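Local coordinates for protein exported gluconolactonase (Xanthomonas campestris pv. campestris, PDB 3DR2) that probably hydrolyses gluconolactone to gluconate in glucose secondary metabolism, acting as a calcium-binding six-bladed beta-propeller of the SMP-30 family, at residues 168-173 against 181-186; 192-197 against 244-249; 217-222 against 229-234. All coordinates share one frame; numbering follows the deposited sequence.

Interaction 1: 168-173 against 181-186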
# COMPACT_ATOMS: atom_id res chain seq x y z
N HIS A 168 7.38 -25.52 -10.11
CA HIS A 168 7.33 -26.01 -8.74
C HIS A 168 7.48 -24.87 -7.74
O HIS A 168 8.09 -23.85 -8.05
CB HIS A 168 8.45 -27.05 -8.53
CG HIS A 168 9.80 -26.60 -9.02
ND1 HIS A 168 10.67 -25.88 -8.24
CD2 HIS A 168 10.41 -26.76 -10.22
CE1 HIS A 168 11.76 -25.61 -8.93
NE2 HIS A 168 11.62 -26.13 -10.14
N HIS A 169 6.88 -25.06 -6.57
CA HIS A 169 6.95 -24.08 -5.47
C HIS A 169 7.84 -24.82 -4.49
O HIS A 169 7.38 -25.75 -3.82
CB HIS A 169 5.58 -23.87 -4.82
CG HIS A 169 4.50 -23.48 -5.77
ND1 HIS A 169 3.17 -23.46 -5.41
CD2 HIS A 169 4.54 -23.09 -7.07
CE1 HIS A 169 2.44 -23.08 -6.44
NE2 HIS A 169 3.25 -22.85 -7.46
N SER A 170 9.09 -24.42 -4.37
CA SER A 170 10.00 -25.15 -3.50
C SER A 170 10.52 -24.45 -2.27
O SER A 170 10.36 -23.24 -2.10
CB SER A 170 11.20 -25.62 -4.33
OG SER A 170 10.78 -26.28 -5.51
N VAL A 171 11.13 -25.25 -1.40
CA VAL A 171 11.79 -24.76 -0.20
C VAL A 171 13.23 -24.93 -0.66
O VAL A 171 13.61 -26.01 -1.11
CB VAL A 171 11.56 -25.67 1.02
CG1 VAL A 171 12.48 -25.26 2.16
CG2 VAL A 171 10.11 -25.58 1.48
N TYR A 172 14.02 -23.87 -0.59
CA TYR A 172 15.41 -23.93 -1.02
C TYR A 172 16.40 -23.67 0.10
O TYR A 172 16.05 -23.08 1.13
CB TYR A 172 15.69 -22.89 -2.11
CG TYR A 172 14.91 -23.05 -3.40
CD1 TYR A 172 13.66 -22.47 -3.55
CD2 TYR A 172 15.45 -23.75 -4.48
CE1 TYR A 172 12.97 -22.57 -4.75
CE2 TYR A 172 14.77 -23.85 -5.67
CZ TYR A 172 13.53 -23.26 -5.81
OH TYR A 172 12.85 -23.37 -7.00
N ARG A 173 17.63 -24.11 -0.12
CA ARG A 173 18.72 -23.89 0.83
C ARG A 173 19.86 -23.22 0.08
O ARG A 173 20.35 -23.75 -0.92
CB ARG A 173 19.22 -25.21 1.43
CG ARG A 173 20.46 -25.03 2.30
CD ARG A 173 20.87 -26.33 2.97
NE ARG A 173 22.05 -26.15 3.83
CZ ARG A 173 23.30 -26.16 3.39
NH1 ARG A 173 24.31 -25.98 4.24
NH2 ARG A 173 23.56 -26.35 2.11
N LEU A 181 22.02 -22.70 -5.42
CA LEU A 181 20.74 -22.96 -4.78
C LEU A 181 20.45 -24.45 -4.80
O LEU A 181 20.77 -25.14 -5.77
CB LEU A 181 19.61 -22.24 -5.53
CG LEU A 181 19.08 -20.92 -4.97
CD1 LEU A 181 17.90 -20.46 -5.80
CD2 LEU A 181 18.66 -21.11 -3.52
N GLN A 182 19.85 -24.94 -3.72
CA GLN A 182 19.49 -26.35 -3.61
C GLN A 182 17.98 -26.48 -3.47
O GLN A 182 17.39 -25.96 -2.53
CB GLN A 182 20.15 -26.96 -2.37
CG GLN A 182 21.66 -26.96 -2.38
CD GLN A 182 22.22 -27.07 -0.98
OE1 GLN A 182 22.14 -26.13 -0.19
NE2 GLN A 182 22.79 -28.22 -0.66
N ARG A 183 17.38 -27.18 -4.42
CA ARG A 183 15.94 -27.44 -4.40
C ARG A 183 15.78 -28.58 -3.41
O ARG A 183 16.14 -29.72 -3.69
CB ARG A 183 15.49 -27.85 -5.80
CG ARG A 183 14.04 -28.23 -5.96
CD ARG A 183 13.80 -28.59 -7.41
NE ARG A 183 12.48 -29.17 -7.67
CZ ARG A 183 12.07 -29.54 -8.87
NH1 ARG A 183 12.87 -29.40 -9.92
NH2 ARG A 183 10.86 -30.07 -9.03
N MET A 184 15.22 -28.27 -2.24
CA MET A 184 15.08 -29.26 -1.18
C MET A 184 13.75 -30.01 -1.12
O MET A 184 13.69 -31.13 -0.61
CB MET A 184 15.36 -28.59 0.17
CG MET A 184 16.59 -27.70 0.16
SD MET A 184 18.11 -28.56 -0.35
CE MET A 184 18.00 -29.96 0.73
N ALA A 185 12.69 -29.39 -1.62
CA ALA A 185 11.38 -30.03 -1.60
C ALA A 185 10.38 -29.19 -2.36
O ALA A 185 10.52 -27.97 -2.43
CB ALA A 185 10.91 -30.24 -0.18
N ASP A 186 9.38 -29.84 -2.94
CA ASP A 186 8.35 -29.11 -3.66
C ASP A 186 7.07 -29.23 -2.84
O ASP A 186 6.76 -30.31 -2.32
CB ASP A 186 8.13 -29.69 -5.06
CG ASP A 186 9.40 -29.71 -5.89
OD1 ASP A 186 10.26 -28.81 -5.72
OD2 ASP A 186 9.54 -30.62 -6.73
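Residues 168-173 and 181-186 pair as the two arms of an antiparallel beta hairpin, the outer two strands of a four-stranded propeller blade, and the pairing is reinforced at one end by a stack between His168 and Arg183. At the other end Arg173 and Gln182 form a hydrogen-bonded pair, with Arg173 N to Gln182 O at 3.0 Å. Between the ends the register slips: Met184 and Ala185 both face Val171, whose carbonyl O takes Met184 N and whose N gives to Ala185 O.

The guanidinium of Arg183 lies flat on the imidazole of His168, centres 3.6 Å apart and planes at 10°, with CZ over the middle of the ring. An extended chain from CG to NE carries it there. Its side-on grip on Asp186, NE to OD1 and NH2 to OD2 (2.7 Å), fixes its rotation. Asp186 OD1 also accepts Ser170 OG at 2.6 Å on its anti side, tilted out of the carboxylate plane, and Ser170 OG in turn receives His168 ND1 (2.8 Å), so His168, Ser170, Asp186 and Arg183 close a ring of contacts. The nearby carboxylate would be expected to offset the positive charge stacked on His168.

On the face of Val171 and Arg173, Arg173 and Gln182 run side by side, and Arg173 NH2 meets a lone pair of Gln182 OE1 at 2.7 Å; Arg173 NH1 has a salt bridge to Asp141. Tyr172 packs its CB against Leu181 CD2 (3.7 Å). The slip at Met184 and Ala185 is a classic beta bulge within the hairpin that forms the outer half of a propeller blade.

Interaction 2: 192-197 against 244-249; sequences GLAFSP and FCVDRG
Phe244 reaches across to the backbone of residues 192-194, joining the inner strands of two neighbouring propeller blades. From CB its CG sits between the backbone N and the carbonyl carbon (chi1 53°), and the ring beyond it comes up to the opposing strand. On one side of the ring CD1 and CE1 meet the methyl of Ala194, CE1 at 3.7 Å from CB. At the tip CZ lies 3.5 Å from Leu193 CA, and on the other side CE2 comes equally close to Gly192 C. The absence of a side chain at Gly192 lets Phe244 CE2 approach its backbone. The ring also touches Tyr203 and Ser205 of the next strand of that blade.

Further along, Val246 divides its branches: CG2 is 3.9 Å from Ala194 CB, while CG1 is as far from Pro197 CD, and Val246 CB lies 3.5 Å from Phe195 O. Pro197 CG also lies against Arg248 O.

The strand segments run nearly parallel, 4° apart, with axes 6.2 Å from each other. Water bridges them at their start: one molecule accepts from Leu193 N and from Phe244 N, the latter at 3.0 Å, and a second donates to Leu193 O and Phe244 O. The contact is therefore apolar where side chains meet and solvent-mediated between backbones, so these two strands meet through packing and bridging water while each stays in its own sheet.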
# COMPACT_ATOMS: atom_id res chain seq x y z
N GLY A 192 5.43 -20.21 5.45
CA GLY A 192 6.34 -19.99 6.55
C GLY A 192 7.25 -21.18 6.75
O GLY A 192 7.00 -22.26 6.21
N LEU A 193 8.31 -21.00 7.52
CA LEU A 193 9.22 -22.10 7.81
C LEU A 193 10.03 -21.77 9.05
O LEU A 193 10.20 -20.60 9.39
CB LEU A 193 10.17 -22.37 6.63
CG LEU A 193 11.34 -21.40 6.40
CD1 LEU A 193 12.31 -22.02 5.39
CD2 LEU A 193 10.83 -20.06 5.90
N ALA A 194 10.53 -22.82 9.70
CA ALA A 194 11.33 -22.68 10.91
C ALA A 194 11.90 -24.04 11.32
O ALA A 194 11.27 -25.08 11.10
CB ALA A 194 10.46 -22.13 12.05
N PHE A 195 13.09 -24.01 11.92
CA PHE A 195 13.74 -25.23 12.39
C PHE A 195 13.43 -25.49 13.85
O PHE A 195 13.11 -24.57 14.60
CB PHE A 195 15.27 -25.11 12.28
CG PHE A 195 15.83 -25.60 10.99
CD1 PHE A 195 16.43 -24.72 10.10
CD2 PHE A 195 15.79 -26.96 10.67
CE1 PHE A 195 16.98 -25.17 8.91
CE2 PHE A 195 16.34 -27.42 9.48
CZ PHE A 195 16.93 -26.53 8.60
N SER A 196 13.51 -26.76 14.25
CA SER A 196 13.31 -27.12 15.64
C SER A 196 14.63 -26.69 16.29
O SER A 196 15.61 -26.43 15.58
CB SER A 196 13.15 -28.63 15.79
OG SER A 196 14.27 -29.30 15.24
N PRO A 197 14.68 -26.60 17.62
CA PRO A 197 15.96 -26.18 18.21
C PRO A 197 17.17 -27.03 17.80
O PRO A 197 18.24 -26.48 17.53
CB PRO A 197 15.68 -26.21 19.72
CG PRO A 197 14.46 -27.08 19.86
CD PRO A 197 13.64 -26.74 18.65
N PHE A 244 5.51 -18.40 11.17
CA PHE A 244 5.58 -18.91 12.53
C PHE A 244 7.02 -19.02 13.00
O PHE A 244 7.95 -18.86 12.21
CB PHE A 244 4.91 -20.29 12.59
CG PHE A 244 5.43 -21.26 11.57
CD1 PHE A 244 6.59 -21.99 11.81
CD2 PHE A 244 4.77 -21.44 10.36
CE1 PHE A 244 7.08 -22.89 10.86
CE2 PHE A 244 5.25 -22.33 9.40
CZ PHE A 244 6.41 -23.06 9.66
N CYS A 245 7.20 -19.28 14.29
CA CYS A 245 8.54 -19.42 14.84
C CYS A 245 8.56 -20.55 15.86
O CYS A 245 7.51 -21.03 16.28
CB CYS A 245 9.00 -18.11 15.50
SG CYS A 245 8.04 -17.60 16.94
N VAL A 246 9.76 -20.97 16.23
CA VAL A 246 9.93 -22.04 17.21
C VAL A 246 10.84 -21.54 18.31
O VAL A 246 11.88 -20.94 18.03
CB VAL A 246 10.55 -23.29 16.56
CG1 VAL A 246 10.74 -24.37 17.62
CG2 VAL A 246 9.65 -23.80 15.44
N ASP A 247 10.46 -21.77 19.57
CA ASP A 247 11.28 -21.31 20.69
C ASP A 247 12.30 -22.35 21.13
O ASP A 247 12.30 -23.47 20.64
CB ASP A 247 10.39 -20.87 21.86
CG ASP A 247 9.63 -22.03 22.49
OD1 ASP A 247 8.60 -21.75 23.15
OD2 ASP A 247 10.06 -23.19 22.35
N ARG A 248 13.18 -21.97 22.05
CA ARG A 248 14.22 -22.88 22.53
C ARG A 248 13.68 -24.18 23.13
O ARG A 248 14.38 -25.19 23.16
CB ARG A 248 15.12 -22.18 23.56
CG ARG A 248 16.55 -21.94 23.08
CD ARG A 248 16.74 -20.57 22.47
NE ARG A 248 16.55 -19.49 23.45
CZ ARG A 248 16.75 -18.20 23.20
NH1 ARG A 248 17.16 -17.81 22.00
NH2 ARG A 248 16.55 -17.30 24.15
N GLY A 249 12.44 -24.14 23.62
CA GLY A 249 11.84 -25.33 24.20
C GLY A 249 11.22 -26.26 23.17
O GLY A 249 10.79 -27.37 23.51
O HOH W 1 7.75 -18.47 9.14
O HOH W 2 10.69 -18.53 11.41

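Interaction 3: 217-222 against 229-234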
# COMPACT_ATOMS: atom_id res chain seq x y z
N ILE A 217 0.68 -27.09 8.47
CA ILE A 217 2.07 -26.89 8.82
C ILE A 217 2.60 -28.31 8.63
O ILE A 217 2.08 -29.26 9.21
CB ILE A 217 2.28 -26.47 10.28
CG1 ILE A 217 1.66 -25.09 10.52
CG2 ILE A 217 3.77 -26.43 10.60
CD1 ILE A 217 1.83 -24.59 11.94
N THR A 218 3.61 -28.43 7.78
CA THR A 218 4.21 -29.72 7.47
C THR A 218 5.58 -29.84 8.13
O THR A 218 6.27 -28.85 8.30
CB THR A 218 4.37 -29.87 5.95
OG1 THR A 218 3.14 -29.51 5.30
CG2 THR A 218 4.73 -31.30 5.58
N ALA A 219 5.95 -31.06 8.50
CA ALA A 219 7.24 -31.29 9.13
C ALA A 219 8.09 -32.21 8.26
O ALA A 219 7.58 -33.16 7.67
CB ALA A 219 7.05 -31.90 10.51
N PHE A 220 9.38 -31.91 8.19
CA PHE A 220 10.33 -32.70 7.41
C PHE A 220 11.50 -33.09 8.30
O PHE A 220 11.80 -32.40 9.28
CB PHE A 220 10.90 -31.88 6.25
CG PHE A 220 9.92 -31.61 5.15
CD1 PHE A 220 9.76 -32.51 4.10
CD2 PHE A 220 9.21 -30.41 5.11
CE1 PHE A 220 8.92 -32.23 3.04
CE2 PHE A 220 8.36 -30.12 4.05
CZ PHE A 220 8.22 -31.02 3.01
N ALA A 221 12.16 -34.19 7.95
CA ALA A 221 13.32 -34.62 8.70
C ALA A 221 14.52 -34.06 7.94
O ALA A 221 14.66 -34.30 6.74
CB ALA A 221 13.39 -36.15 8.74
N TRP A 222 15.36 -33.30 8.62
CA TRP A 222 16.56 -32.74 8.00
C TRP A 222 17.73 -33.58 8.46
O TRP A 222 18.27 -33.39 9.54
CB TRP A 222 16.75 -31.28 8.44
CG TRP A 222 18.07 -30.64 8.04
CD1 TRP A 222 18.89 -29.91 8.85
CD2 TRP A 222 18.68 -30.64 6.74
NE1 TRP A 222 19.98 -29.46 8.14
CE2 TRP A 222 19.87 -29.88 6.84
CE3 TRP A 222 18.33 -31.19 5.50
CZ2 TRP A 222 20.72 -29.67 5.75
CZ3 TRP A 222 19.18 -30.98 4.41
CH2 TRP A 222 20.36 -30.22 4.55
N ASP A 229 11.08 -37.95 5.25
CA ASP A 229 9.85 -38.23 5.99
C ASP A 229 8.86 -37.08 6.15
O ASP A 229 8.58 -36.63 7.26
CB ASP A 229 10.23 -38.79 7.36
CG ASP A 229 11.29 -39.86 7.27
OD1 ASP A 229 11.16 -40.76 6.41
OD2 ASP A 229 12.26 -39.82 8.06
N ARG A 230 8.31 -36.64 5.02
CA ARG A 230 7.32 -35.57 4.99
C ARG A 230 6.08 -36.02 5.77
O ARG A 230 5.62 -37.16 5.60
CB ARG A 230 6.97 -35.30 3.53
CG ARG A 230 6.12 -34.09 3.24
CD ARG A 230 6.26 -33.84 1.74
NE ARG A 230 5.57 -32.66 1.25
CZ ARG A 230 5.87 -32.06 0.10
NH1 ARG A 230 6.85 -32.54 -0.65
NH2 ARG A 230 5.18 -31.00 -0.30
N ARG A 231 5.54 -35.15 6.60
CA ARG A 231 4.37 -35.49 7.40
C ARG A 231 3.61 -34.25 7.87
O ARG A 231 4.18 -33.17 8.03
CB ARG A 231 4.80 -36.29 8.62
CG ARG A 231 5.83 -35.55 9.46
CD ARG A 231 6.34 -36.38 10.63
NE ARG A 231 7.29 -35.64 11.45
CZ ARG A 231 8.53 -35.32 11.08
NH1 ARG A 231 8.99 -35.67 9.88
NH2 ARG A 231 9.31 -34.66 11.91
N HIS A 232 2.31 -34.42 8.10
CA HIS A 232 1.47 -33.33 8.59
C HIS A 232 1.82 -33.12 10.05
O HIS A 232 1.88 -34.07 10.83
CB HIS A 232 -0.01 -33.70 8.45
CG HIS A 232 -0.93 -32.77 9.18
ND1 HIS A 232 -1.16 -32.86 10.53
CD2 HIS A 232 -1.69 -31.74 8.73
CE1 HIS A 232 -2.03 -31.93 10.89
NE2 HIS A 232 -2.36 -31.23 9.82
N PHE A 233 2.05 -31.86 10.43
CA PHE A 233 2.39 -31.54 11.81
C PHE A 233 1.21 -30.95 12.56
O PHE A 233 0.89 -31.38 13.67
CB PHE A 233 3.58 -30.58 11.86
CG PHE A 233 3.87 -30.05 13.24
CD1 PHE A 233 3.46 -28.77 13.61
CD2 PHE A 233 4.52 -30.84 14.18
CE1 PHE A 233 3.69 -28.29 14.90
CE2 PHE A 233 4.76 -30.37 15.48
CZ PHE A 233 4.35 -29.09 15.84
N ALA A 234 0.55 -29.97 11.96
CA ALA A 234 -0.60 -29.37 12.62
C ALA A 234 -1.42 -28.50 11.69
O ALA A 234 -0.96 -28.07 10.63
CB ALA A 234 -0.15 -28.54 13.82
O HOH W 3 11.81 -34.85 11.73
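The strands 217-222 and 229-234 pair antiparallel, their short axes 137° apart in direction, with a classic beta bulge where Phe233 and Ala234 both face Ile217. Ile217 O accepts both Phe233 N (2.9 Å) and Ala234 N (3.2 Å), while Ala219 N gives a nearly straight bond to Arg231 O (2.8 Å, 177°).

Phe220 and Arg230 lie side by side, pointing the same way. The ring's CE1 is 3.4 Å from Arg230 CD, and its CZ sits over one face of the guanidinium, toward the rim, with the planes 59° apart. Arg230 is extended from CG to NE, and its NH2 finds its partner in Asp186 on the adjacent blade. Arg231 leaves on the face of Ala219: its CG lies between the backbone N and carbonyl carbon, and the guanidinium spreads over Ala219 CB, which stands 3.7 Å above its centre. Arg231 NH1 bonds to Asp229 O at 2.8 Å. Near the bulge, Ile217 CG2 touches Phe233 CD1, and Phe233 CB lies against Ala219 CB.

Each guanidinium thus has an apolar group over one face, Phe220 CZ or Ala219 CB, while Arg230 NH2 and Arg231 NH1 go to carbonyl oxygens and Arg231 NH2 gives to a water.

Overall arrangement
The three contacts follow the propeller from one blade to the next. Interactions 1 and 3 are outer hairpins of successive blades, with centres 15 Å apart, joined by a probable hydrogen bond from Arg230 NH2 to Asp186 O (2.7 Å) and by Met184 packed on Trp222. Interaction 2 closes the stretch of chain within which interaction 3 is nested, and connects the inner strand of that same blade to the one after it; its Phe195 CE2 lies 3.6 Å from Trp222 CD1. It is also nearest the metal: the Cys245 side chain is about 5 Å from a bound calcium, against about 12 Å for Val171 and Ile217. Calcium ligands Asn191 and Asp242 shortly precede its two segments.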